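PDB 2GPC: iron superoxide dismutase from Trypanosoma cruzi, which probably catalyses the dismutation of superoxide to molecular oxygen and hydrogen peroxide at a mononuclear iron site. Local coordinates for residues Asp96-Ser101 against Gly134-Tyr139. Sequence-based numbering, arbitrary orientation.
Sequences DEINAS and GKLKVY
OE1 of Glu97 is held by a water and by Lys129 NZ. The water donates to Glu97 OE1 at 2.5 Å. It also donates to Gly134 O, at 2.6 Å, and so ties the helix side chain to the backbone at Gly134. Lys129 forms a salt bridge with the same Glu97 oxygen, while OE2 pairs with Lys93. With both oxygens engaged, the carboxylate is probably held ionised. Ser101 makes the shorter of two direct hydrogen bonds: Leu136 N donates to Ser101 OG at 2.7 Å, with an N-H...O angle of 156°. OG stands beside its own backbone N, anti to the carbonyl carbon (chi1 -75°), and from there it also touches Leu136 CB. A weak bond, 3.2 Å long, runs from Lys135 NZ to Ala100 O; the lysine chain bends at chi2 and chi4 on its way. The side chain of Leu136 points toward the helix. Leu136 CD2 lies 3.9 Å from Ile98 CG1 and also meets Glu97 CB. Leu136 CD1 approaches Glu97 OE1 at 3.7 Å, and the two side chains cross at about a right angle. Gly134 and Lys135 both face Asp130, forming a G1 beta bulge at the hairpin. The axes of segments 96-101 and 135-139 come within 7.4 Å, and their directions differ by 77°. The contact thus joins helix 92-102 to strand 135-142, an outer strand of the three-stranded antiparallel sheet in the C-terminal domain. Leu136 reaches on to Phe102 and to Leu156 of strand 153-160, and Ile98 packs on Phe108 of helix 105-118.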
loop_
_atom_site.group_PDB
_atom_site.type_symbol
_atom_site.label_atom_id
_atom_site.label_comp_id
_atom_site.label_asym_id
_atom_site.label_seq_id
_atom_site.Cartn_x
_atom_site.Cartn_y
_atom_site.Cartn_z
ATOM N N ASP A 96 30.941 -6.810 -12.071
ATOM C CA ASP A 96 31.164 -8.062 -12.791
ATOM C C ASP A 96 29.928 -8.957 -12.737
ATOM O O ASP A 96 29.508 -9.518 -13.752
ATOM C CB ASP A 96 32.339 -8.860 -12.200
ATOM C CG ASP A 96 33.699 -8.216 -12.442
ATOM O OD1 ASP A 96 33.838 -7.320 -13.306
ATOM O OD2 ASP A 96 34.703 -8.570 -11.789
ATOM N N GLU A 97 29.366 -9.110 -11.537
ATOM C CA GLU A 97 28.248 -10.028 -11.320
ATOM C C GLU A 97 26.978 -9.477 -11.979
ATOM O O GLU A 97 26.217 -10.227 -12.571
ATOM C CB GLU A 97 28.062 -10.319 -9.815
ATOM C CG GLU A 97 29.272 -11.049 -9.210
ATOM C CD GLU A 97 28.957 -11.966 -8.038
ATOM O OE1 GLU A 97 27.845 -12.527 -7.954
ATOM O OE2 GLU A 97 29.856 -12.157 -7.196
ATOM N N ILE A 98 26.778 -8.162 -11.919
ATOM C CA ILE A 98 25.636 -7.545 -12.602
ATOM C C ILE A 98 25.728 -7.729 -14.126
ATOM O O ILE A 98 24.753 -8.110 -14.775
ATOM C CB ILE A 98 25.491 -6.054 -12.212
ATOM C CG1 ILE A 98 24.887 -5.962 -10.809
ATOM C CG2 ILE A 98 24.598 -5.294 -13.218
ATOM C CD1 ILE A 98 24.829 -4.575 -10.240
ATOM N N ASN A 99 26.903 -7.484 -14.678
ATOM C CA ASN A 99 27.128 -7.632 -16.118
ATOM C C ASN A 99 26.909 -9.088 -16.571
ATOM O O ASN A 99 26.316 -9.330 -17.609
ATOM C CB ASN A 99 28.546 -7.174 -16.489
ATOM C CG ASN A 99 28.744 -5.671 -16.348
ATOM O OD1 ASN A 99 27.779 -4.895 -16.344
ATOM N ND2 ASN A 99 30.005 -5.253 -16.202
ATOM N N ALA A 100 27.373 -10.045 -15.768
ATOM C CA ALA A 100 27.243 -11.469 -16.078
ATOM C C ALA A 100 25.800 -11.972 -16.048
ATOM O O ALA A 100 25.441 -12.866 -16.818
ATOM C CB ALA A 100 28.086 -12.292 -15.129
ATOM N N SER A 101 24.978 -11.399 -15.169
ATOM C CA SER A 101 23.602 -11.847 -14.977
ATOM C C SER A 101 22.607 -11.093 -15.843
ATOM O O SER A 101 21.602 -11.670 -16.264
ATOM C CB SER A 101 23.189 -11.702 -13.506
ATOM O OG SER A 101 23.774 -12.712 -12.705
ATOM N N GLY A 134 24.143 -19.042 -8.664
ATOM C CA GLY A 134 25.077 -17.927 -8.688
ATOM C C GLY A 134 24.579 -16.688 -9.424
ATOM O O GLY A 134 25.239 -15.653 -9.385
ATOM N N LYS A 135 23.415 -16.768 -10.070
ATOM C CA LYS A 135 22.938 -15.683 -10.942
ATOM C C LYS A 135 22.220 -14.614 -10.114
ATOM O O LYS A 135 21.486 -14.929 -9.172
ATOM C CB LYS A 135 21.996 -16.221 -12.036
ATOM C CG LYS A 135 22.448 -15.939 -13.480
ATOM C CD LYS A 135 23.613 -16.826 -13.889
ATOM C CE LYS A 135 23.772 -16.931 -15.409
ATOM N NZ LYS A 135 24.715 -15.905 -15.931
ATOM N N LEU A 136 22.454 -13.352 -10.457
ATOM C CA LEU A 136 21.720 -12.239 -9.868
ATOM C C LEU A 136 20.346 -12.128 -10.530
ATOM O O LEU A 136 20.199 -12.430 -11.717
ATOM C CB LEU A 136 22.505 -10.935 -10.004
ATOM C CG LEU A 136 23.455 -10.602 -8.846
ATOM C CD1 LEU A 136 24.219 -11.817 -8.340
ATOM C CD2 LEU A 136 24.412 -9.496 -9.237
ATOM N N LYS A 137 19.345 -11.720 -9.746
ATOM C CA LYS A 137 17.978 -11.558 -10.235
ATOM C C LYS A 137 17.288 -10.354 -9.583
ATOM O O LYS A 137 17.539 -10.040 -8.420
ATOM C CB LYS A 137 17.149 -12.810 -9.933
ATOM C CG LYS A 137 17.575 -14.053 -10.696
ATOM C CD LYS A 137 16.763 -15.248 -10.224
ATOM C CE LYS A 137 17.169 -16.533 -10.926
ATOM N NZ LYS A 137 16.401 -17.665 -10.344
ATOM N N VAL A 138 16.426 -9.695 -10.349
ATOM C CA VAL A 138 15.525 -8.685 -9.823
ATOM C C VAL A 138 14.288 -9.444 -9.379
ATOM O O VAL A 138 13.807 -10.344 -10.082
ATOM C CB VAL A 138 15.159 -7.619 -10.871
ATOM C CG1 VAL A 138 13.945 -6.782 -10.418
ATOM C CG2 VAL A 138 16.339 -6.730 -11.153
ATOM N N TYR A 139 13.774 -9.055 -8.226
ATOM C CA TYR A 139 12.773 -9.812 -7.493
ATOM C C TYR A 139 11.916 -8.807 -6.729
ATOM O O TYR A 139 12.431 -7.828 -6.239
ATOM C CB TYR A 139 13.517 -10.733 -6.531
ATOM C CG TYR A 139 12.662 -11.619 -5.664
ATOM C CD1 TYR A 139 11.851 -12.602 -6.222
ATOM C CD2 TYR A 139 12.686 -11.490 -4.281
ATOM C CE1 TYR A 139 11.082 -13.424 -5.429
ATOM C CE2 TYR A 139 11.921 -12.309 -3.483
ATOM C CZ TYR A 139 11.125 -13.272 -4.066
ATOM O OH TYR A 139 10.365 -14.087 -3.273
HETATM O O HOH W 1 26.643 -13.471 -9.900
#